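Trehalose synthase regulatory protein (Candida albicans, PDB 5HUS) probably serves as a regulatory subunit of the trehalose synthase complex, with a C-terminal domain of the trehalose-phosphatase family in the HAD superfamily. Local coordinates at residues L27-S31 with K47-P53; I111-D115 with I225-Q229; E257-E261 with K287-T291; W14-G19 with A244-Y248. All blocks are in the same frame, centred on the assembly; numbering follows the deposited sequence.

Contact 1 (L27-S31 with K47-P53); sequences LEISS and KVNVIDP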
loop_
_atom_site.group_PDB
_atom_site.type_symbol
_atom_site.label_atom_id
_atom_site.label_comp_id
_atom_site.label_asym_id
_atom_site.label_seq_id
_atom_site.Cartn_x
_atom_site.Cartn_y
_atom_site.Cartn_z
ATOM N N LEU A 27 -1.342 3.768 -5.383
ATOM C CA LEU A 27 -0.922 4.452 -6.601
ATOM C C LEU A 27 0.503 4.957 -6.477
ATOM O O LEU A 27 0.962 5.285 -5.384
ATOM C CB LEU A 27 -1.853 5.625 -6.905
ATOM C CG LEU A 27 -3.345 5.334 -7.047
ATOM C CD1 LEU A 27 -4.128 6.624 -7.201
ATOM C CD2 LEU A 27 -3.590 4.409 -8.229
ATOM N N GLU A 28 1.198 5.018 -7.607
ATOM C CA GLU A 28 2.519 5.628 -7.654
ATOM C C GLU A 28 2.351 7.133 -7.824
ATOM O O GLU A 28 1.914 7.598 -8.873
ATOM C CB GLU A 28 3.343 5.044 -8.801
ATOM C CG GLU A 28 3.605 3.554 -8.683
ATOM C CD GLU A 28 4.752 3.234 -7.740
ATOM O OE1 GLU A 28 5.917 3.504 -8.107
ATOM O OE2 GLU A 28 4.492 2.715 -6.634
ATOM N N ILE A 29 2.669 7.888 -6.780
ATOM C CA ILE A 29 2.501 9.331 -6.819
ATOM C C ILE A 29 3.857 9.982 -7.071
ATOM O O ILE A 29 4.846 9.633 -6.428
ATOM C CB ILE A 29 1.884 9.856 -5.513
ATOM C CG1 ILE A 29 0.535 9.182 -5.263
ATOM C CG2 ILE A 29 1.720 11.363 -5.558
ATOM C CD1 ILE A 29 -0.492 9.439 -6.338
ATOM N N SER A 30 3.904 10.908 -8.025
ATOM C CA SER A 30 5.163 11.562 -8.373
ATOM C C SER A 30 4.926 13.018 -8.738
ATOM O O SER A 30 3.958 13.336 -9.422
ATOM C CB SER A 30 5.842 10.835 -9.533
ATOM O OG SER A 30 6.948 11.576 -10.031
ATOM N N SER A 31 5.813 13.896 -8.282
ATOM C CA SER A 31 5.729 15.309 -8.637
ATOM C C SER A 31 6.527 15.604 -9.906
ATOM O O SER A 31 6.569 16.744 -10.369
ATOM C CB SER A 31 6.221 16.185 -7.485
ATOM O OG SER A 31 5.374 16.059 -6.355
ATOM N N LYS A 47 7.461 3.912 -16.008
ATOM C CA LYS A 47 6.040 3.657 -15.801
ATOM C C LYS A 47 5.187 4.734 -16.464
ATOM O O LYS A 47 5.676 5.826 -16.763
ATOM C CB LYS A 47 5.720 3.580 -14.306
ATOM C CG LYS A 47 6.453 2.469 -13.567
ATOM C CD LYS A 47 5.814 2.200 -12.215
ATOM C CE LYS A 47 6.431 0.980 -11.545
ATOM N NZ LYS A 47 5.618 0.519 -10.384
ATOM N N VAL A 48 3.914 4.421 -16.695
ATOM C CA VAL A 48 2.993 5.368 -17.312
ATOM C C VAL A 48 1.754 5.572 -16.437
ATOM O O VAL A 48 1.031 6.556 -16.591
ATOM C CB VAL A 48 2.566 4.908 -18.727
ATOM C CG1 VAL A 48 1.398 3.930 -18.649
ATOM C CG2 VAL A 48 2.199 6.111 -19.594
ATOM N N ASN A 49 1.519 4.644 -15.514
ATOM C CA ASN A 49 0.420 4.776 -14.561
ATOM C C ASN A 49 0.885 5.472 -13.295
ATOM O O ASN A 49 0.851 4.909 -12.201
ATOM C CB ASN A 49 -0.176 3.411 -14.226
ATOM C CG ASN A 49 -1.128 2.920 -15.293
ATOM O OD1 ASN A 49 -1.929 3.689 -15.826
ATOM N ND2 ASN A 49 -1.045 1.636 -15.613
ATOM N N VAL A 50 1.337 6.707 -13.469
ATOM C CA VAL A 50 1.814 7.535 -12.380
ATOM C C VAL A 50 1.025 8.838 -12.422
ATOM O O VAL A 50 0.624 9.283 -13.495
ATOM C CB VAL A 50 3.329 7.796 -12.507
ATOM C CG1 VAL A 50 3.842 8.616 -11.347
ATOM C CG2 VAL A 50 4.080 6.477 -12.599
ATOM N N ILE A 51 0.771 9.443 -11.267
ATOM C CA ILE A 51 0.056 10.712 -11.250
ATOM C C ILE A 51 0.574 11.618 -10.134
ATOM O O ILE A 51 1.137 11.147 -9.148
ATOM C CB ILE A 51 -1.475 10.495 -11.103
ATOM C CG1 ILE A 51 -2.244 11.748 -11.539
ATOM C CG2 ILE A 51 -1.834 10.071 -9.682
ATOM C CD1 ILE A 51 -3.654 11.478 -12.001
ATOM N N ASP A 52 0.391 12.922 -10.309
ATOM C CA ASP A 52 0.810 13.910 -9.331
ATOM C C ASP A 52 -0.288 14.156 -8.294
ATOM O O ASP A 52 -1.459 13.862 -8.542
ATOM C CB ASP A 52 1.183 15.217 -10.042
ATOM C CG ASP A 52 0.037 15.779 -10.851
ATOM O OD1 ASP A 52 -0.458 15.073 -11.757
ATOM O OD2 ASP A 52 -0.381 16.920 -10.568
ATOM N N PRO A 53 0.089 14.685 -7.118
ATOM C CA PRO A 53 -0.876 14.926 -6.040
ATOM C C PRO A 53 -2.060 15.798 -6.455
ATOM O O PRO A 53 -3.201 15.426 -6.207
ATOM C CB PRO A 53 -0.031 15.628 -4.980
ATOM C CG PRO A 53 1.342 15.067 -5.189
ATOM C CD PRO A 53 1.474 14.930 -6.673
HETATM O O HOH W 1 0.063 3.861 -9.955
#
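A short, weakly bonded pair of parallel strands forms where segment 27-31 continues central strand 20-26, the place where HAD phosphatases carry their DxDGT motif; the sequence Leu-Glu-Ile-Ser-Ser departs from it, consistent with a regulatory role. The pairing rests on Ile-51, which binds the residues flanking Ile-29: Ile-51 N donates to Glu-28 O (3.2 Å), and Ser-30 N donates to Ile-51 O (3.0 Å). Ile-29 CA also approaches Ile-51 O (3.3 Å) in a CA-H...O contact. A water joins Glu-28 N (2.9 Å) to Asn-49 O (2.6 Å). On the side of Glu-28 and Val-50, Val-50 CG1 also touches Ser-30 CB (3.5 Å), and a long salt bridge runs from Glu-28 OE1 to the poorly ordered Lys-47 NZ (3.8 Å). On the face of Ile-29 and Ile-51, Ile-29 CD1 meets Ile-51 CG2 (3.7 Å). This apolar face turns to the core: Ile-29 reaches Leu-56 of helix 53-59, Leu-73 of strand 69-74 and Met-85 of helix 79-86, while Ile-51 packs on Ile-297 and Leu-301 of helix 297-304.

Contact 2 (I111-D115 with I225-Q229); sequences ISLAD and INEFQ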
loop_
_atom_site.group_PDB
_atom_site.type_symbol
_atom_site.label_atom_id
_atom_site.label_comp_id
_atom_site.label_asym_id
_atom_site.label_seq_id
_atom_site.Cartn_x
_atom_site.Cartn_y
_atom_site.Cartn_z
ATOM N N ILE A 111 0.262 8.100 12.833
ATOM C CA ILE A 111 0.239 6.928 13.685
ATOM C C ILE A 111 1.336 5.980 13.248
ATOM O O ILE A 111 1.459 5.672 12.063
ATOM C CB ILE A 111 -1.102 6.196 13.609
ATOM C CG1 ILE A 111 -2.226 7.081 14.143
ATOM C CG2 ILE A 111 -1.024 4.865 14.362
ATOM C CD1 ILE A 111 -3.603 6.559 13.801
ATOM N N SER A 112 2.141 5.523 14.196
ATOM C CA SER A 112 3.183 4.561 13.874
ATOM C C SER A 112 2.693 3.144 14.158
ATOM O O SER A 112 2.638 2.702 15.307
ATOM C CB SER A 112 4.460 4.861 14.659
ATOM O OG SER A 112 5.517 4.011 14.242
ATOM N N LEU A 113 2.314 2.443 13.097
ATOM C CA LEU A 113 2.003 1.029 13.199
ATOM C C LEU A 113 3.298 0.251 13.410
ATOM O O LEU A 113 3.330 -0.748 14.136
ATOM C CB LEU A 113 1.262 0.560 11.945
ATOM C CG LEU A 113 0.596 -0.811 11.941
ATOM C CD1 LEU A 113 -0.231 -1.045 13.198
ATOM C CD2 LEU A 113 -0.275 -0.937 10.694
ATOM N N ALA A 114 4.369 0.718 12.765
ATOM C CA ALA A 114 5.707 0.210 13.024
ATOM C C ALA A 114 6.056 0.462 14.486
ATOM O O ALA A 114 5.728 1.517 15.032
ATOM C CB ALA A 114 6.728 0.876 12.101
ATOM N N ASP A 115 6.689 -0.518 15.122
ATOM C CA ASP A 115 7.176 -0.358 16.487
ATOM C C ASP A 115 8.568 0.258 16.478
ATOM O O ASP A 115 9.474 -0.273 15.844
ATOM C CB ASP A 115 7.208 -1.706 17.210
ATOM C CG ASP A 115 7.651 -1.571 18.639
ATOM O OD1 ASP A 115 6.815 -1.161 19.470
ATOM O OD2 ASP A 115 8.837 -1.846 18.923
ATOM N N ILE A 225 -2.189 0.265 20.161
ATOM C CA ILE A 225 -1.557 -0.049 18.881
ATOM C C ILE A 225 -1.111 -1.515 18.814
ATOM O O ILE A 225 -1.088 -2.103 17.742
ATOM C CB ILE A 225 -0.359 0.893 18.586
ATOM C CG1 ILE A 225 0.011 0.852 17.096
ATOM C CG2 ILE A 225 0.852 0.575 19.475
ATOM C CD1 ILE A 225 -1.020 1.486 16.186
ATOM N N ASN A 226 -0.805 -2.118 19.961
ATOM C CA ASN A 226 -0.414 -3.525 19.986
ATOM C C ASN A 226 -1.462 -4.435 19.346
ATOM O O ASN A 226 -1.124 -5.402 18.657
ATOM C CB ASN A 226 -0.133 -3.972 21.425
ATOM C CG ASN A 226 -0.590 -5.391 21.700
ATOM O OD1 ASN A 226 0.092 -6.355 21.351
ATOM N ND2 ASN A 226 -1.748 -5.526 22.340
ATOM N N GLU A 227 -2.734 -4.116 19.562
ATOM C CA GLU A 227 -3.827 -4.863 18.949
ATOM C C GLU A 227 -3.802 -4.774 17.420
ATOM O O GLU A 227 -4.112 -5.745 16.736
ATOM C CB GLU A 227 -5.172 -4.361 19.475
ATOM C CG GLU A 227 -5.413 -4.656 20.945
ATOM C CD GLU A 227 -6.719 -4.069 21.442
ATOM O OE1 GLU A 227 -7.637 -3.861 20.618
ATOM O OE2 GLU A 227 -6.825 -3.809 22.658
ATOM N N PHE A 228 -3.432 -3.615 16.885
ATOM C CA PHE A 228 -3.375 -3.450 15.437
ATOM C C PHE A 228 -2.095 -4.036 14.841
ATOM O O PHE A 228 -1.996 -4.241 13.628
ATOM C CB PHE A 228 -3.532 -1.967 15.075
ATOM C CG PHE A 228 -4.884 -1.416 15.431
ATOM C CD1 PHE A 228 -5.058 -0.650 16.572
ATOM C CD2 PHE A 228 -5.990 -1.709 14.651
ATOM C CE1 PHE A 228 -6.307 -0.164 16.921
ATOM C CE2 PHE A 228 -7.248 -1.228 14.994
ATOM C CZ PHE A 228 -7.405 -0.450 16.128
ATOM N N GLN A 229 -1.130 -4.343 15.701
ATOM C CA GLN A 229 0.120 -4.963 15.272
ATOM C C GLN A 229 0.068 -6.488 15.335
ATOM O O GLN A 229 0.974 -7.163 14.849
ATOM C CB GLN A 229 1.277 -4.460 16.130
ATOM C CG GLN A 229 1.492 -2.965 16.062
ATOM C CD GLN A 229 2.406 -2.460 17.161
ATOM O OE1 GLN A 229 2.533 -3.085 18.219
ATOM N NE2 GLN A 229 3.044 -1.326 16.923
HETATM O O HOH W 2 4.467 -0.094 19.140
#
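Two branched side chains interlock where the edge strand of the core sheet, 111-112, runs out beside the short, weakly bonded helix 225-229. The tip of Leu-113 is the main bump. Its CD1 sits in a hollow lined by Ile-225 CD1 at 4.0 Å, Phe-228 CB at 3.9 Å and Gln-229 CG at 3.9 Å, with Phe-228 O at 3.7 Å from the same methyl, so that one leucine reaches residues from both ends of the helical turn. In return, Ile-225 points toward the strand: its CD1 also lies 3.8 Å from Ile-111 CG2, filling the dip between Ile-111 and Leu-113, while its CG1 rests 3.7 Å from Ser-112 O, over the intervening backbone. The Phe-228 ring extends away from this joint, which meets mainly the base of that side chain.

Beyond the apolar patch the contact turns polar. Gln-229 NE2 donates to Leu-113 O (2.9 Å) and to a water (2.9 Å) that in turn donates to Asp-115 OD1 (2.6 Å). Ser-112 OG donates to Ala-114 O (2.6 Å) within its own segment. Asp-115 also N-caps helix 116-136 through Glu-118 N, at the passage from the core sheet to what is probably the cap domain. Helix 200-213 backs Leu-113 with Ile-200 and Leu-207, and helix 218-223 adds Val-221 beside Ile-111 and Phe-228.

Contact 3 (E257-E261 with K287-T291); sequences EANYE and KTAAT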
loop_
_atom_site.group_PDB
_atom_site.type_symbol
_atom_site.label_atom_id
_atom_site.label_comp_id
_atom_site.label_asym_id
_atom_site.label_seq_id
_atom_site.Cartn_x
_atom_site.Cartn_y
_atom_site.Cartn_z
ATOM N N GLU A 257 -1.453 -8.274 -4.415
ATOM C CA GLU A 257 -2.203 -9.521 -4.398
ATOM C C GLU A 257 -2.663 -9.873 -2.994
ATOM O O GLU A 257 -3.799 -10.308 -2.815
ATOM C CB GLU A 257 -1.373 -10.663 -4.983
ATOM C CG GLU A 257 -1.247 -10.588 -6.497
ATOM C CD GLU A 257 -2.592 -10.448 -7.183
ATOM O OE1 GLU A 257 -3.539 -11.163 -6.786
ATOM O OE2 GLU A 257 -2.704 -9.618 -8.114
ATOM N N ALA A 258 -1.787 -9.673 -2.008
ATOM C CA ALA A 258 -2.154 -9.914 -0.619
ATOM C C ALA A 258 -3.283 -8.980 -0.209
ATOM O O ALA A 258 -4.200 -9.384 0.503
ATOM C CB ALA A 258 -0.959 -9.745 0.300
ATOM N N ASN A 259 -3.215 -7.731 -0.660
ATOM C CA ASN A 259 -4.282 -6.776 -0.375
ATOM C C ASN A 259 -5.598 -7.144 -1.062
ATOM O O ASN A 259 -6.663 -7.006 -0.463
ATOM C CB ASN A 259 -3.850 -5.361 -0.772
ATOM C CG ASN A 259 -2.717 -4.834 0.095
ATOM O OD1 ASN A 259 -2.521 -5.293 1.220
ATOM N ND2 ASN A 259 -1.963 -3.868 -0.424
ATOM N N TYR A 260 -5.538 -7.603 -2.314
ATOM C CA TYR A 260 -6.765 -8.007 -3.014
ATOM C C TYR A 260 -7.441 -9.149 -2.270
ATOM O O TYR A 260 -8.643 -9.124 -2.021
ATOM C CB TYR A 260 -6.489 -8.451 -4.458
ATOM C CG TYR A 260 -5.978 -7.369 -5.371
ATOM C CD1 TYR A 260 -6.535 -6.097 -5.366
ATOM C CD2 TYR A 260 -4.927 -7.623 -6.239
ATOM C CE1 TYR A 260 -6.055 -5.107 -6.216
ATOM C CE2 TYR A 260 -4.438 -6.646 -7.078
ATOM C CZ TYR A 260 -5.000 -5.393 -7.062
ATOM O OH TYR A 260 -4.496 -4.432 -7.901
ATOM N N GLU A 261 -6.656 -10.160 -1.928
ATOM C CA GLU A 261 -7.197 -11.317 -1.226
ATOM C C GLU A 261 -7.811 -10.921 0.115
ATOM O O GLU A 261 -8.871 -11.429 0.492
ATOM C CB GLU A 261 -6.106 -12.370 -1.037
ATOM C CG GLU A 261 -5.652 -13.007 -2.342
ATOM C CD GLU A 261 -4.490 -13.964 -2.154
ATOM O OE1 GLU A 261 -4.220 -14.350 -1.002
ATOM O OE2 GLU A 261 -3.843 -14.326 -3.160
ATOM N N LYS A 287 -1.394 -13.515 -13.427
ATOM C CA LYS A 287 -2.530 -13.929 -12.610
ATOM C C LYS A 287 -2.806 -12.938 -11.481
ATOM O O LYS A 287 -1.880 -12.349 -10.921
ATOM C CB LYS A 287 -2.284 -15.327 -12.037
ATOM C CG LYS A 287 -2.249 -16.420 -13.092
ATOM C CD LYS A 287 -3.624 -16.616 -13.715
ATOM C CE LYS A 287 -3.563 -17.554 -14.908
ATOM N NZ LYS A 287 -2.729 -16.988 -16.006
ATOM N N THR A 288 -4.082 -12.756 -11.151
ATOM C CA THR A 288 -4.467 -11.842 -10.080
ATOM C C THR A 288 -5.745 -12.272 -9.372
ATOM O O THR A 288 -6.579 -12.984 -9.941
ATOM C CB THR A 288 -4.669 -10.412 -10.605
ATOM O OG1 THR A 288 -4.991 -9.543 -9.511
ATOM C CG2 THR A 288 -5.803 -10.374 -11.624
ATOM N N ALA A 289 -5.898 -11.822 -8.129
ATOM C CA ALA A 289 -7.105 -12.079 -7.357
ATOM C C ALA A 289 -8.067 -10.898 -7.433
ATOM O O ALA A 289 -9.182 -10.970 -6.919
ATOM C CB ALA A 289 -6.760 -12.382 -5.913
ATOM N N ALA A 290 -7.633 -9.807 -8.067
ATOM C CA ALA A 290 -8.519 -8.668 -8.284
ATOM C C ALA A 290 -9.706 -9.097 -9.144
ATOM O O ALA A 290 -9.548 -9.865 -10.090
ATOM C CB ALA A 290 -7.773 -7.506 -8.940
ATOM N N THR A 291 -10.892 -8.608 -8.807
ATOM C CA THR A 291 -12.086 -8.949 -9.579
ATOM C C THR A 291 -12.135 -8.192 -10.899
ATOM O O THR A 291 -12.467 -8.763 -11.943
ATOM C CB THR A 291 -13.373 -8.647 -8.792
ATOM O OG1 THR A 291 -13.309 -9.274 -7.507
ATOM C CG2 THR A 291 -14.602 -9.150 -9.549
HETATM O O HOH W 3 -0.517 -9.902 -9.884
#
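Regular helix meets irregular loop here: residues 257-261 belong to helix 254-265, whereas 287-291 is a non-repetitive chain bent by an ST turn, in which Ala-290 N donates to Thr-288 OG1 (3.0 Å). The backbones come closest at Tyr-260 and Ala-290, whose CA atoms are 5.6 Å apart. The carboxylate of Glu-257 holds the turn twice, accepting from Ala-289 N at OE1 (2.8 Å) and from Thr-288 OG1 at OE2 (2.7 Å). A water extends this grip, donating to Glu-257 OE2 (2.8 Å) and Lys-287 O (3.0 Å). Ala-290 CB lies over the face of the Tyr-260 ring, 3.7 Å from its centroid, in a CH-pi contact. Helix 254-265 follows strand 243-250, at whose end HAD phosphatases carry acidic motif IV; glycines, Gly-251 among them, probably replace these acids here, in keeping with a regulatory role. Tyr-260 OH bonds back to Gly-251 O, Asn-264 of the same helix binds Ala-289 O, and strand 272-278 underlies the contact, with Thr-275 touching Tyr-260 and Thr-277 touching Ala-290.

Contact 4 (W14-G19 with A244-Y248); sequences WCSVNG and AAVLY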
loop_
_atom_site.group_PDB
_atom_site.type_symbol
_atom_site.label_atom_id
_atom_site.label_comp_id
_atom_site.label_asym_id
_atom_site.label_seq_id
_atom_site.Cartn_x
_atom_site.Cartn_y
_atom_site.Cartn_z
ATOM N N TRP A 14 -21.572 -0.890 -6.259
ATOM C CA TRP A 14 -20.793 -0.991 -5.030
ATOM C C TRP A 14 -21.163 0.126 -4.049
ATOM O O TRP A 14 -21.235 -0.099 -2.839
ATOM C CB TRP A 14 -19.292 -0.954 -5.363
ATOM C CG TRP A 14 -18.388 -0.831 -4.176
ATOM C CD1 TRP A 14 -17.900 -1.850 -3.405
ATOM C CD2 TRP A 14 -17.847 0.379 -3.629
ATOM N NE1 TRP A 14 -17.097 -1.346 -2.409
ATOM C CE2 TRP A 14 -17.049 0.018 -2.525
ATOM C CE3 TRP A 14 -17.968 1.734 -3.961
ATOM C CZ2 TRP A 14 -16.374 0.961 -1.753
ATOM C CZ3 TRP A 14 -17.294 2.668 -3.195
ATOM C CH2 TRP A 14 -16.505 2.275 -2.102
ATOM N N CYS A 15 -21.413 1.323 -4.577
ATOM C CA CYS A 15 -21.826 2.467 -3.761
ATOM C C CYS A 15 -23.223 2.316 -3.175
ATOM O O CYS A 15 -23.606 3.056 -2.267
ATOM C CB CYS A 15 -21.795 3.757 -4.585
ATOM S SG CYS A 15 -20.181 4.366 -5.046
ATOM N N SER A 16 -23.996 1.378 -3.711
ATOM C CA SER A 16 -25.407 1.268 -3.353
ATOM C C SER A 16 -25.582 0.620 -1.985
ATOM O O SER A 16 -26.109 -0.487 -1.866
ATOM C CB SER A 16 -26.168 0.479 -4.419
ATOM O OG SER A 16 -27.567 0.599 -4.229
ATOM N N VAL A 17 -25.121 1.319 -0.951
ATOM C CA VAL A 17 -25.199 0.817 0.411
ATOM C C VAL A 17 -25.644 1.908 1.370
ATOM O O VAL A 17 -25.604 3.097 1.048
ATOM C CB VAL A 17 -23.837 0.262 0.907
ATOM C CG1 VAL A 17 -23.437 -0.976 0.124
ATOM C CG2 VAL A 17 -22.758 1.335 0.820
ATOM N N ASN A 18 -26.060 1.491 2.556
ATOM C CA ASN A 18 -26.399 2.421 3.616
ATOM C C ASN A 18 -25.295 2.434 4.670
ATOM O O ASN A 18 -25.237 1.552 5.531
ATOM C CB ASN A 18 -27.741 2.048 4.244
ATOM C CG ASN A 18 -28.274 3.129 5.158
ATOM O OD1 ASN A 18 -27.770 4.252 5.171
ATOM N ND2 ASN A 18 -29.310 2.799 5.923
ATOM N N GLY A 19 -24.416 3.430 4.589
ATOM C CA GLY A 19 -23.293 3.529 5.505
ATOM C C GLY A 19 -22.061 4.117 4.840
ATOM O O GLY A 19 -22.123 4.585 3.700
ATOM N N ALA A 244 -19.965 0.196 5.183
ATOM C CA ALA A 244 -20.778 -0.774 4.459
ATOM C C ALA A 244 -20.185 -1.150 3.103
ATOM O O ALA A 244 -20.703 -2.031 2.417
ATOM C CB ALA A 244 -22.194 -0.229 4.274
ATOM N N ALA A 245 -19.103 -0.480 2.712
ATOM C CA ALA A 245 -18.447 -0.774 1.445
ATOM C C ALA A 245 -16.963 -0.458 1.514
ATOM O O ALA A 245 -16.584 0.605 1.999
ATOM C CB ALA A 245 -19.095 0.008 0.311
ATOM N N VAL A 246 -16.138 -1.385 1.029
ATOM C CA VAL A 246 -14.685 -1.191 0.967
ATOM C C VAL A 246 -14.180 -1.483 -0.443
ATOM O O VAL A 246 -14.591 -2.464 -1.071
ATOM C CB VAL A 246 -13.935 -2.091 1.970
ATOM C CG1 VAL A 246 -12.432 -1.816 1.919
ATOM C CG2 VAL A 246 -14.460 -1.879 3.380
ATOM N N LEU A 247 -13.297 -0.626 -0.944
ATOM C CA LEU A 247 -12.720 -0.814 -2.266
ATOM C C LEU A 247 -11.205 -0.669 -2.187
ATOM O O LEU A 247 -10.699 0.218 -1.506
ATOM C CB LEU A 247 -13.305 0.196 -3.262
ATOM C CG LEU A 247 -12.914 0.112 -4.745
ATOM C CD1 LEU A 247 -14.049 0.661 -5.601
ATOM C CD2 LEU A 247 -11.624 0.865 -5.068
ATOM N N TYR A 248 -10.489 -1.545 -2.879
ATOM C CA TYR A 248 -9.038 -1.418 -2.987
ATOM C C TYR A 248 -8.646 -1.460 -4.444
ATOM O O TYR A 248 -9.113 -2.328 -5.183
ATOM C CB TYR A 248 -8.323 -2.534 -2.211
ATOM C CG TYR A 248 -6.818 -2.531 -2.373
ATOM C CD1 TYR A 248 -6.205 -3.210 -3.424
ATOM C CD2 TYR A 248 -6.007 -1.825 -1.491
ATOM C CE1 TYR A 248 -4.829 -3.192 -3.588
ATOM C CE2 TYR A 248 -4.632 -1.802 -1.645
ATOM C CZ TYR A 248 -4.051 -2.490 -2.693
ATOM O OH TYR A 248 -2.685 -2.493 -2.852
#
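A single tryptophan near the end of helix 8-15 spans three consecutive residues of a strand in the middle of the sheet. The indole of Trp-14 touches Ala-245 CB with CE2 (3.5 Å) and Leu-247 CB with CZ2 (3.5 Å), while NE1 makes a weak hydrogen bond to Val-246 O (3.1 Å) near the ring plane. Leu-247 CD1 stands over one face of the six-membered ring, 4.2 Å from its centroid, as a CH-pi contact. The alternation of the strand explains this pattern: Ala-245 and Leu-247 point toward the tryptophan, whereas the side chain of Val-246 points away and only its carbonyl is met.

Strand 243-250 lies between parallel neighbours 20-26 and 272-278 in the Rossmann-like core of the HAD fold. Helix 8-15 covers one face of this sheet, and Val-246 turns to Leu-209 of helix 200-213 on the other. Segment 14-19 holds the end of helix 8-15 and the turn that leads into strand 20-26.

Along that turn Val-17 CB approaches Ala-244 CB (3.8 Å), and Val-17 CG2 packs against Ala-245 CB (3.9 Å). At Gly-19, whose CA is 4.1 Å from Ala-244 CB, a CB atom would crowd tightly against that methyl and, at phi 146° and psi -172°, would also collide with the carbonyl oxygen of Asn-18.

Contact 1 lies at the surface and is held by backbone pairing; contacts 2, 3 and 4 are all partly buried. Contacts 3 and 4 share one strand-helix unit, strand 243-250 leading into helix 254-265, and touch where Asn-259 ND2 lies 2.9 Å from Tyr-248 OH. Contact 4 is largely apolar packing on the central sheet, whereas contact 3 pairs a carboxylate's hydrogen bonds to a loop with tyrosine-alanine packing. Contact 2 combines interlocking aliphatic side chains with a glutamine bond, on the opposite side of the chain's centre from contact 1. Contacts 2 and 4 reach the same sheet, at its edge and in its interior; contacts 4 and 1 lie at the two ends of strand 20-26.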